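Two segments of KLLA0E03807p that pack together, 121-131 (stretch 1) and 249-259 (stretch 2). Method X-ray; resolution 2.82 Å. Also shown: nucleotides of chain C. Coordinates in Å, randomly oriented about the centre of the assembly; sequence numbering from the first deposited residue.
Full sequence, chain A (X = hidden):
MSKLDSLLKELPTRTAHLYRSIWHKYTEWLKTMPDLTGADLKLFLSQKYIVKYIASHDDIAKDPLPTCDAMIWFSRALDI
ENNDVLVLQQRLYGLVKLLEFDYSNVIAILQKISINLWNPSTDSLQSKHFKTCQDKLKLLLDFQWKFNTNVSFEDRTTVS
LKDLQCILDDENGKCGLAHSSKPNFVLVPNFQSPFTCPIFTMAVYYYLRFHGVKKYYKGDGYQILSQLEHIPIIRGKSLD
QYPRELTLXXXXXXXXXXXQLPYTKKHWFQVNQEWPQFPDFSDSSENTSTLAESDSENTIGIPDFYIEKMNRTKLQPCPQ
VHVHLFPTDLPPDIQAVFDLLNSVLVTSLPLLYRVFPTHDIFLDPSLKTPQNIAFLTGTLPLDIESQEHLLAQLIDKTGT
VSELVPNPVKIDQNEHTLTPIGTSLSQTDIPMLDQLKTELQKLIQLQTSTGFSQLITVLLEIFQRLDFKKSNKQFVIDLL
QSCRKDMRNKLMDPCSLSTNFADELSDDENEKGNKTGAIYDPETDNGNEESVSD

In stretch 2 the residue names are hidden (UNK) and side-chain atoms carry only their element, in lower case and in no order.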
ATOM      1  N   SER A 121      -8.865 -24.508  -0.924  1.00117.02           N
ATOM      2  CA  SER A 121      -8.566 -25.808  -1.509  1.00130.84           C
ATOM      3  C   SER A 121      -7.839 -25.676  -2.844  1.00129.69           C
ATOM      4  O   SER A 121      -8.431 -25.341  -3.870  1.00123.94           O
ATOM      5  CB  SER A 121      -9.841 -26.648  -1.660  1.00125.35           C
ATOM      6  OG  SER A 121     -10.918 -25.871  -2.160  1.00120.93           O
ATOM      7  N   THR A 122      -6.544 -25.966  -2.818  1.00130.73           N
ATOM      8  CA  THR A 122      -5.745 -25.975  -4.026  1.00133.45           C
ATOM      9  C   THR A 122      -5.284 -27.403  -4.248  1.00149.15           C
ATOM     10  O   THR A 122      -4.384 -27.888  -3.562  1.00152.68           O
ATOM     11  CB  THR A 122      -4.515 -25.065  -3.877  1.00130.17           C
ATOM     12  OG1 THR A 122      -3.850 -25.373  -2.645  1.00123.87           O
ATOM     13  CG2 THR A 122      -4.919 -23.573  -3.890  1.00111.81           C
ATOM     14  N   ASP A 123      -5.899 -28.065  -5.220  1.00162.20           N
ATOM     15  CA  ASP A 123      -5.644 -29.477  -5.477  1.00172.99           C
ATOM     16  C   ASP A 123      -4.404 -29.683  -6.335  1.00168.54           C
ATOM     17  O   ASP A 123      -3.583 -30.560  -6.069  1.00173.40           O
ATOM     18  CB  ASP A 123      -6.863 -30.109  -6.146  1.00185.03           C
ATOM     19  CG  ASP A 123      -8.170 -29.577  -5.585  1.00188.60           C
ATOM     20  OD1 ASP A 123      -8.625 -30.089  -4.539  1.00183.18           O
ATOM     21  OD2 ASP A 123      -8.738 -28.642  -6.190  1.00193.32           O
ATOM     22  N   SER A 124      -4.274 -28.850  -7.362  1.00160.61           N
ATOM     23  CA  SER A 124      -3.184 -28.958  -8.318  1.00157.49           C
ATOM     24  C   SER A 124      -1.840 -28.695  -7.652  1.00164.77           C
ATOM     25  O   SER A 124      -0.787 -28.898  -8.257  1.00172.27           O
ATOM     26  CB  SER A 124      -3.398 -27.970  -9.464  1.00146.19           C
ATOM     27  OG  SER A 124      -4.757 -27.944  -9.863  1.00141.28           O
ATOM     28  N   LEU A 125      -1.878 -28.247  -6.402  1.00167.43           N
ATOM     29  CA  LEU A 125      -0.661 -27.917  -5.682  1.00172.85           C
ATOM     30  C   LEU A 125      -0.213 -29.140  -4.895  1.00188.99           C
ATOM     31  O   LEU A 125      -0.826 -29.504  -3.890  1.00196.06           O
ATOM     32  CB  LEU A 125      -0.947 -26.759  -4.720  1.00166.86           C
ATOM     33  CG  LEU A 125       0.179 -25.928  -4.096  1.00161.97           C
ATOM     34  CD1 LEU A 125       1.182 -26.804  -3.356  1.00168.63           C
ATOM     35  CD2 LEU A 125       0.870 -25.075  -5.146  1.00152.51           C
ATOM     36  N   GLN A 126       0.856 -29.776  -5.362  1.00196.57           N
ATOM     37  CA  GLN A 126       1.464 -30.893  -4.646  1.00208.35           C
ATOM     38  C   GLN A 126       2.703 -30.456  -3.870  1.00209.62           C
ATOM     39  O   GLN A 126       3.360 -31.270  -3.222  1.00221.52           O
ATOM     40  CB  GLN A 126       1.803 -32.040  -5.605  1.00213.96           C
ATOM     41  CG  GLN A 126       0.625 -32.548  -6.437  1.00208.98           C
ATOM     42  CD  GLN A 126      -0.507 -33.128  -5.597  1.00202.12           C
ATOM     43  OE1 GLN A 126      -0.688 -32.768  -4.434  1.00196.40           O
ATOM     44  NE2 GLN A 126      -1.276 -34.033  -6.193  1.00202.70           N
ATOM     45  N   SER A 127       3.021 -29.167  -3.948  1.00197.01           N
ATOM     46  CA  SER A 127       4.246 -28.639  -3.353  1.00189.47           C
ATOM     47  C   SER A 127       4.205 -28.585  -1.826  1.00175.17           C
ATOM     48  O   SER A 127       3.170 -28.292  -1.229  1.00159.43           O
ATOM     49  CB  SER A 127       4.577 -27.264  -3.935  1.00181.70           C
ATOM     50  OG  SER A 127       4.921 -27.374  -5.307  1.00181.09           O
ATOM     51  N   LYS A 128       5.358 -28.850  -1.216  1.00176.46           N
ATOM     52  CA  LYS A 128       5.484 -29.020   0.231  1.00173.08           C
ATOM     53  C   LYS A 128       4.868 -27.909   1.067  1.00168.48           C
ATOM     54  O   LYS A 128       4.029 -28.169   1.928  1.00173.64           O
ATOM     55  CB  LYS A 128       6.956 -29.155   0.615  1.00173.46           C
ATOM     56  CG  LYS A 128       7.214 -28.930   2.095  1.00168.86           C
ATOM     57  CD  LYS A 128       8.475 -28.114   2.317  1.00161.81           C
ATOM     58  CE  LYS A 128       9.681 -28.772   1.668  1.00163.64           C
ATOM     59  NZ  LYS A 128      10.936 -28.027   1.954  1.00142.73           N
ATOM     60  N   HIS A 129       5.280 -26.672   0.819  1.00164.86           N
ATOM     61  CA  HIS A 129       4.795 -25.561   1.623  1.00165.72           C
ATOM     62  C   HIS A 129       3.326 -25.332   1.293  1.00163.98           C
ATOM     63  O   HIS A 129       2.741 -26.076   0.504  1.00176.93           O
ATOM     64  CB  HIS A 129       5.601 -24.285   1.357  1.00161.43           C
ATOM     65  CG  HIS A 129       6.805 -24.489   0.489  1.00159.06           C
ATOM     66  ND1 HIS A 129       6.720 -24.713  -0.868  1.00148.28           N
ATOM     67  CD2 HIS A 129       8.129 -24.486   0.785  1.00150.34           C
ATOM     68  CE1 HIS A 129       7.935 -24.845  -1.371  1.00132.53           C
ATOM     69  NE2 HIS A 129       8.806 -24.712  -0.386  1.00134.05           N
ATOM     70  N   PHE A 130       2.728 -24.317   1.907  1.00141.38           N
ATOM     71  CA  PHE A 130       1.347 -23.957   1.607  1.00134.54           C
ATOM     72  C   PHE A 130       0.325 -25.021   2.016  1.00140.31           C
ATOM     73  O   PHE A 130      -0.733 -25.137   1.398  1.00134.20           O
ATOM     74  CB  PHE A 130       1.194 -23.673   0.113  1.00135.85           C
ATOM     75  CG  PHE A 130       2.095 -22.590  -0.397  1.00133.25           C
ATOM     76  CD1 PHE A 130       2.699 -22.704  -1.639  1.00119.74           C
ATOM     77  CD2 PHE A 130       2.330 -21.451   0.354  1.00136.04           C
ATOM     78  CE1 PHE A 130       3.526 -21.708  -2.118  1.00112.76           C
ATOM     79  CE2 PHE A 130       3.157 -20.448  -0.121  1.00131.04           C
ATOM     80  CZ  PHE A 130       3.757 -20.579  -1.359  1.00118.86           C
ATOM     81  N   LYS A 131       0.634 -25.798   3.049  1.00153.33           N
ATOM     82  CA  LYS A 131      -0.327 -26.771   3.558  1.00159.67           C
ATOM     83  C   LYS A 131      -1.517 -26.048   4.179  1.00144.61           C
ATOM     84  O   LYS A 131      -2.672 -26.381   3.912  1.00133.20           O
ATOM     85  CB  LYS A 131       0.328 -27.706   4.582  1.00170.39           C
ATOM     86  CG  LYS A 131      -0.417 -27.823   5.912  1.00175.99           C
ATOM     87  CD  LYS A 131      -1.716 -28.621   5.795  1.00178.77           C
ATOM     88  CE  LYS A 131      -2.493 -28.614   7.111  1.00172.01           C
ATOM     89  NZ  LYS A 131      -3.762 -29.391   7.032  1.00165.11           N
ATOM     90  N   UNK A 249      11.900 -16.815  -1.490  1.00 96.26           N
ATOM     91  CA  UNK A 249      12.343 -17.018  -2.858  1.00109.75           C
ATOM     92  C   UNK A 249      11.921 -18.357  -3.440  1.00114.21           C
ATOM     93  O   UNK A 249      11.788 -18.503  -4.654  1.00112.68           O
ATOM     94  N   UNK A 250      11.744 -19.346  -2.570  1.00123.80           N
ATOM     95  CA  UNK A 250      11.184 -20.633  -2.963  1.00131.33           C
ATOM     96  C   UNK A 250       9.676 -20.560  -3.071  1.00131.83           C
ATOM     97  O   UNK A 250       9.089 -21.004  -4.058  1.00133.81           O
ATOM     98  n   UNK A 250      13.584 -22.238  -0.730  1.00144.38           N
ATOM     99  c   UNK A 250      13.064 -21.961  -1.919  1.00149.78           C
ATOM    100  c   UNK A 250      11.572 -21.720  -1.962  1.00133.56           C
ATOM    101  o   UNK A 250      13.745 -21.888  -2.945  1.00158.22           O
ATOM    102  N   UNK A 251       9.051 -19.987  -2.047  1.00119.36           N
ATOM    103  CA  UNK A 251       7.597 -19.894  -2.013  1.00100.37           C
ATOM    104  C   UNK A 251       7.032 -19.239  -3.274  1.00 95.11           C
ATOM    105  O   UNK A 251       5.996 -19.663  -3.791  1.00 94.57           O
ATOM    106  c   UNK A 251       6.881 -20.849   3.955  1.00144.18           C
ATOM    107  c   UNK A 251       5.052 -19.367   3.416  1.00144.18           C
ATOM    108  c   UNK A 251       5.734 -20.198   4.315  1.00145.76           C
ATOM    109  n   UNK A 251       8.454 -21.168   2.031  1.00149.76           N
ATOM    110  c   UNK A 251       8.500 -20.690   0.745  1.00145.05           C
ATOM    111  c   UNK A 251       5.518 -19.170   2.126  1.00142.03           C
ATOM    112  c   UNK A 251       7.130 -19.140  -0.764  1.00122.02           C
ATOM    113  c   UNK A 251       7.351 -20.653   2.657  1.00145.50           C
ATOM    114  c   UNK A 251       6.688 -19.823   1.731  1.00136.53           C
ATOM    115  c   UNK A 251       7.444 -19.859   0.513  1.00135.92           C
ATOM    116  N   UNK A 252       7.730 -18.217  -3.767  1.00 93.17           N
ATOM    117  CA  UNK A 252       7.252 -17.400  -4.879  1.00 84.08           C
ATOM    118  C   UNK A 252       7.096 -18.108  -6.225  1.00103.07           C
ATOM    119  O   UNK A 252       5.998 -18.139  -6.778  1.00109.24           O
ATOM    120  c   UNK A 252       6.322 -12.544  -3.621  1.00103.53           C
ATOM    121  o   UNK A 252       5.740 -11.383  -3.164  1.00101.72           O
ATOM    122  c   UNK A 252       7.497 -14.894  -4.541  1.00101.99           C
ATOM    123  c   UNK A 252       6.542 -14.231  -5.299  1.00107.73           C
ATOM    124  c   UNK A 252       5.954 -13.063  -4.846  1.00108.54           C
ATOM    125  c   UNK A 252       7.853 -14.352  -3.313  1.00101.04           C
ATOM    126  c   UNK A 252       7.270 -13.186  -2.849  1.00 99.78           C
ATOM    127  c   UNK A 252       8.136 -16.165  -5.043  1.00 94.06           C
ATOM    128  N   UNK A 253       8.190 -18.672  -6.765  1.00107.13           N
ATOM    129  CA  UNK A 253       8.025 -19.306  -8.075  1.00106.44           C
ATOM    130  C   UNK A 253       6.978 -20.400  -7.977  1.00114.45           C
ATOM    131  O   UNK A 253       6.228 -20.631  -8.925  1.00121.95           O
ATOM    132  c   UNK A 253       9.404 -19.908  -8.353  1.00 92.42           C
ATOM    133  c   UNK A 253       9.560 -18.825  -6.248  1.00100.15           C
ATOM    134  c   UNK A 253      10.079 -19.984  -7.030  1.00100.50           C
ATOM    135  N   UNK A 254       6.927 -21.050  -6.817  1.00114.09           N
ATOM    136  CA  UNK A 254       5.979 -22.124  -6.566  1.00121.28           C
ATOM    137  C   UNK A 254       4.558 -21.676  -6.900  1.00114.40           C
ATOM    138  O   UNK A 254       3.798 -22.410  -7.530  1.00116.40           O
ATOM    139  o   UNK A 254       7.392 -22.776  -4.685  1.00128.80           O
ATOM    140  c   UNK A 254       5.288 -23.906  -4.928  1.00114.30           C
ATOM    141  c   UNK A 254       6.030 -22.595  -5.092  1.00118.38           C
ATOM    142  N   UNK A 255       4.206 -20.467  -6.481  1.00103.68           N
ATOM    143  CA  UNK A 255       2.869 -19.945  -6.731  1.00108.90           C
ATOM    144  C   UNK A 255       2.693 -19.420  -8.154  1.00106.84           C
ATOM    145  O   UNK A 255       1.676 -19.689  -8.793  1.00113.48           O
ATOM    146  c   UNK A 255       2.488 -18.841  -5.724  1.00107.14           C
ATOM    147  c   UNK A 255       1.027 -18.443  -5.914  1.00 93.32           C
ATOM    148  c   UNK A 255       3.394 -17.633  -5.880  1.00112.42           C
ATOM    149  c   UNK A 255       0.061 -19.604  -5.805  1.00104.03           C
ATOM    150  N   UNK A 256       3.682 -18.676  -8.646  1.00 97.23           N
ATOM    151  CA  UNK A 256       3.661 -18.187 -10.018  1.00 87.99           C
ATOM    152  C   UNK A 256       3.517 -19.358 -10.988  1.00 97.44           C
ATOM    153  O   UNK A 256       2.777 -19.283 -11.970  1.00104.72           O
ATOM    154  c   UNK A 256       4.932 -17.389 -10.320  1.00 91.15           C
ATOM    155  c   UNK A 256       4.403 -14.054  -8.614  1.00 95.36           C
ATOM    156  c   UNK A 256       4.544 -15.414  -8.826  1.00105.86           C
ATOM    157  c   UNK A 256       4.503 -13.180  -9.677  1.00 98.02           C
ATOM    158  c   UNK A 256       4.884 -15.028 -11.151  1.00 94.34           C
ATOM    159  c   UNK A 256       4.790 -15.914 -10.094  1.00 95.57           C
ATOM    160  c   UNK A 256       4.748 -13.669 -10.947  1.00104.94           C
ATOM    161  N   UNK A 257       4.225 -20.444 -10.707  1.00 98.21           N
ATOM    162  CA  UNK A 257       4.072 -21.653 -11.501  1.00125.03           C
ATOM    163  C   UNK A 257       2.591 -22.018 -11.581  1.00125.03           C
ATOM    164  O   UNK A 257       1.974 -21.930 -12.644  1.00122.57           O
ATOM    165  c   UNK A 257       6.392 -22.716 -11.079  1.00148.90           C
ATOM    166  c   UNK A 257       8.620 -23.783 -10.479  1.00153.85           C
ATOM    167  n   UNK A 257       9.259 -24.330 -11.713  1.00159.46           N
ATOM    168  c   UNK A 257       7.099 -23.926 -10.466  1.00150.47           C
ATOM    169  c   UNK A 257       4.874 -22.814 -10.900  1.00145.93           C
ATOM    170  N   UNK A 258       2.027 -22.399 -10.438  1.00123.39           N
ATOM    171  CA  UNK A 258       0.632 -22.833 -10.335  1.00120.68           C
ATOM    172  C   UNK A 258      -0.338 -21.821 -10.954  1.00120.14           C
ATOM    173  O   UNK A 258      -1.402 -22.194 -11.453  1.00126.27           O
ATOM    174  c   UNK A 258      -1.145 -23.395  -8.519  1.00113.49           C
ATOM    175  c   UNK A 258      -3.349 -22.613  -7.925  1.00117.88           C
ATOM    176  c   UNK A 258      -3.792 -23.907  -7.820  1.00128.58           C
ATOM    177  o   UNK A 258      -5.105 -24.141  -7.480  1.00139.26           O
ATOM    178  c   UNK A 258       0.303 -23.105  -8.862  1.00111.69           C
ATOM    179  c   UNK A 258      -2.034 -22.362  -8.266  1.00118.28           C
ATOM    180  c   UNK A 258      -2.927 -24.958  -8.050  1.00129.58           C
ATOM    181  c   UNK A 258      -1.607 -24.698  -8.391  1.00117.50           C
ATOM    182  N   UNK A 259       0.031 -20.545 -10.930  1.00112.47           N
ATOM    183  CA  UNK A 259      -0.788 -19.510 -11.555  1.00114.23           C
ATOM    184  C   UNK A 259      -0.436 -19.351 -13.033  1.00123.54           C
ATOM    185  O   UNK A 259      -1.141 -18.675 -13.781  1.00135.68           O
ATOM    186  c   UNK A 259      -0.632 -18.174 -10.824  1.00101.52           C
ATOM    187  s   UNK A 259      -1.219 -18.236  -9.116  1.00110.56           S
TER
ATOM    188  P    DT C   4       7.247 -30.594   5.894  1.00171.45           P
ATOM    189  OP1  DT C   4       6.028 -31.255   5.380  1.00169.33           O
ATOM    190  OP2  DT C   4       8.557 -30.830   5.233  1.00145.58           O
ATOM    191  O5'  DT C   4       7.003 -29.015   5.930  1.00166.42           O
ATOM    192  C5'  DT C   4       6.937 -28.351   7.191  1.00156.02           C
ATOM    193  C4'  DT C   4       8.017 -27.286   7.302  1.00146.92           C
ATOM    194  O4'  DT C   4       9.118 -27.767   8.117  1.00145.25           O
ATOM    195  C3'  DT C   4       8.664 -26.870   5.989  1.00132.66           C
ATOM    196  O3'  DT C   4       9.228 -25.584   6.164  1.00132.28           O
ATOM    197  C2'  DT C   4       9.762 -27.919   5.897  1.00133.05           C
ATOM    198  C1'  DT C   4      10.286 -27.770   7.319  1.00136.47           C
ATOM    199  N1   DT C   4      11.201 -28.841   7.812  1.00133.24           N
ATOM    200  C2   DT C   4      12.167 -28.492   8.729  1.00138.49           C
ATOM    201  O2   DT C   4      12.320 -27.362   9.154  1.00140.02           O
ATOM    202  N3   DT C   4      12.964 -29.521   9.143  1.00146.22           N
ATOM    203  C4   DT C   4      12.901 -30.841   8.754  1.00147.94           C
ATOM    204  O4   DT C   4      13.679 -31.684   9.202  1.00148.19           O
ATOM    205  C5   DT C   4      11.866 -31.141   7.792  1.00141.84           C
ATOM    206  C7   DT C   4      11.704 -32.543   7.287  1.00150.99           C
ATOM    207  C6   DT C   4      11.074 -30.142   7.370  1.00129.09           C
ATOM    208  P    DT C   5       9.098 -24.476   5.008  1.00128.46           P
ATOM    209  OP1  DT C   5       7.673 -24.078   4.920  1.00113.83           O
ATOM    210  OP2  DT C   5       9.801 -24.980   3.811  1.00128.55           O
ATOM    211  O5'  DT C   5       9.976 -23.255   5.562  1.00 97.96           O
ATOM    212  C5'  DT C   5       9.510 -22.569   6.717  1.00101.40           C
ATOM    213  C4'  DT C   5      10.634 -22.232   7.686  1.00102.02           C
ATOM    214  O4'  DT C   5      11.378 -23.421   8.048  1.00110.19           O
ATOM    215  C3'  DT C   5      11.658 -21.223   7.192  1.00103.08           C
ATOM    216  O3'  DT C   5      11.640 -20.168   8.149  1.00 97.05           O
ATOM    217  C2'  DT C   5      12.973 -22.011   7.123  1.00112.66           C
ATOM    218  C1'  DT C   5      12.753 -23.119   8.142  1.00117.31           C
ATOM    219  N1   DT C   5      13.439 -24.417   7.878  1.00129.55           N
ATOM    220  C2   DT C   5      14.494 -24.850   8.669  1.00129.91           C
ATOM    221  O2   DT C   5      14.959 -24.213   9.596  1.00127.06           O
ATOM    222  N3   DT C   5      15.005 -26.076   8.325  1.00122.93           N
ATOM    223  C4   DT C   5      14.568 -26.889   7.299  1.00128.09           C
ATOM    224  O4   DT C   5      15.088 -27.968   7.052  1.00132.66           O
ATOM    225  C5   DT C   5      13.462 -26.382   6.525  1.00126.46           C
ATOM    226  C7   DT C   5      12.916 -27.183   5.383  1.00135.04           C
ATOM    227  C6   DT C   5      12.953 -25.189   6.844  1.00119.41           C

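Position 249 has no side-chain atoms beyond CA, and nothing of stretch 1 lies near it: Gly 249. Position 250 carries two carbons, the second bearing one oxygen and one nitrogen, a carboxamide; its CB lies 4.4 Å from His 129 NE2. It is Asn 250.

Position 251 has one carbon leading to fused five- and six-membered rings of eight carbons and one nitrogen, an indole, and these rings lie against His 129 and Phe 130; this is Trp 251. Trp 251 NE1 is 3.6 Å from His 129 CD2, and Trp 251 CE3 is 3.5 Å from Phe 130 CE2. The His 129 ring and the five-membered ring have centroids 4.6 Å apart with planes at 43°, an oblique pairing. The indole also reaches the nucleic acid, with Trp 251 CZ2 3.5 Å from OP1 of DT5.

Position 252 shows one carbon and a six-carbon ring bearing an oxygen: Tyr 252. Its CA-to-CB bond points away from stretch 1, and it makes no contact there. At 253 three carbons close a ring onto the backbone N, which identifies Pro 253; that nitrogen has no hydrogen to give to the preceding turn, and the helix kinks here.

Position 254 has one carbon carrying one oxygen and one carbon, and that terminal carbon approaches Ser 127 and Phe 130. The fork identifies Thr 254. Thr 254 CG2 lies 3.5 Å from Ser 127 OG and 4.0 Å from Phe 130 CE1, while Thr 254 OG1 donates a hydrogen bond to Asn 250 O at 2.5 Å.

Position 255 has four carbons, forked at the first with one arm two carbons long, hence Ile 255, whose side chain stays 4.7 Å or more from stretch 1. Position 256, one carbon and an unsubstituted six-carbon ring, is Phe 256, out of reach. Position 257, four carbons in a row ending in nitrogen, is Lys 257, also without contact.

Position 258 has one carbon, then a six-carbon ring bearing one oxygen; the ring packs on Ser 124 and Leu 125, and the oxygen reaches Thr 122. It is Tyr 258. Tyr 258 CE1 lies 3.4 Å from Ser 124 CB, Tyr 258 CD1 4.1 Å from Leu 125 CD2, and Tyr 258 OH 3.6 Å from Thr 122 CG2. Position 259, one carbon and one sulfur, is Cys 259, beyond contact.

The contact buries 532 Å² without a hydrogen bond between the stretches, so it rests on packing. Trp 251, Thr 254 and Tyr 258, spaced three and four residues apart, line one helical side against an irregular segment. Tyr 258 meets Thr 122, Ser 124 and Leu 125, Thr 254 meets Ser 127, and Trp 251 meets His 129 and Phe 130. Near DT5, His 129 CD2 lies 3.5 Å from OP2, so both stretches approach the same phosphate.

Stretch 2 (249-259) GNWYPTIFKYC
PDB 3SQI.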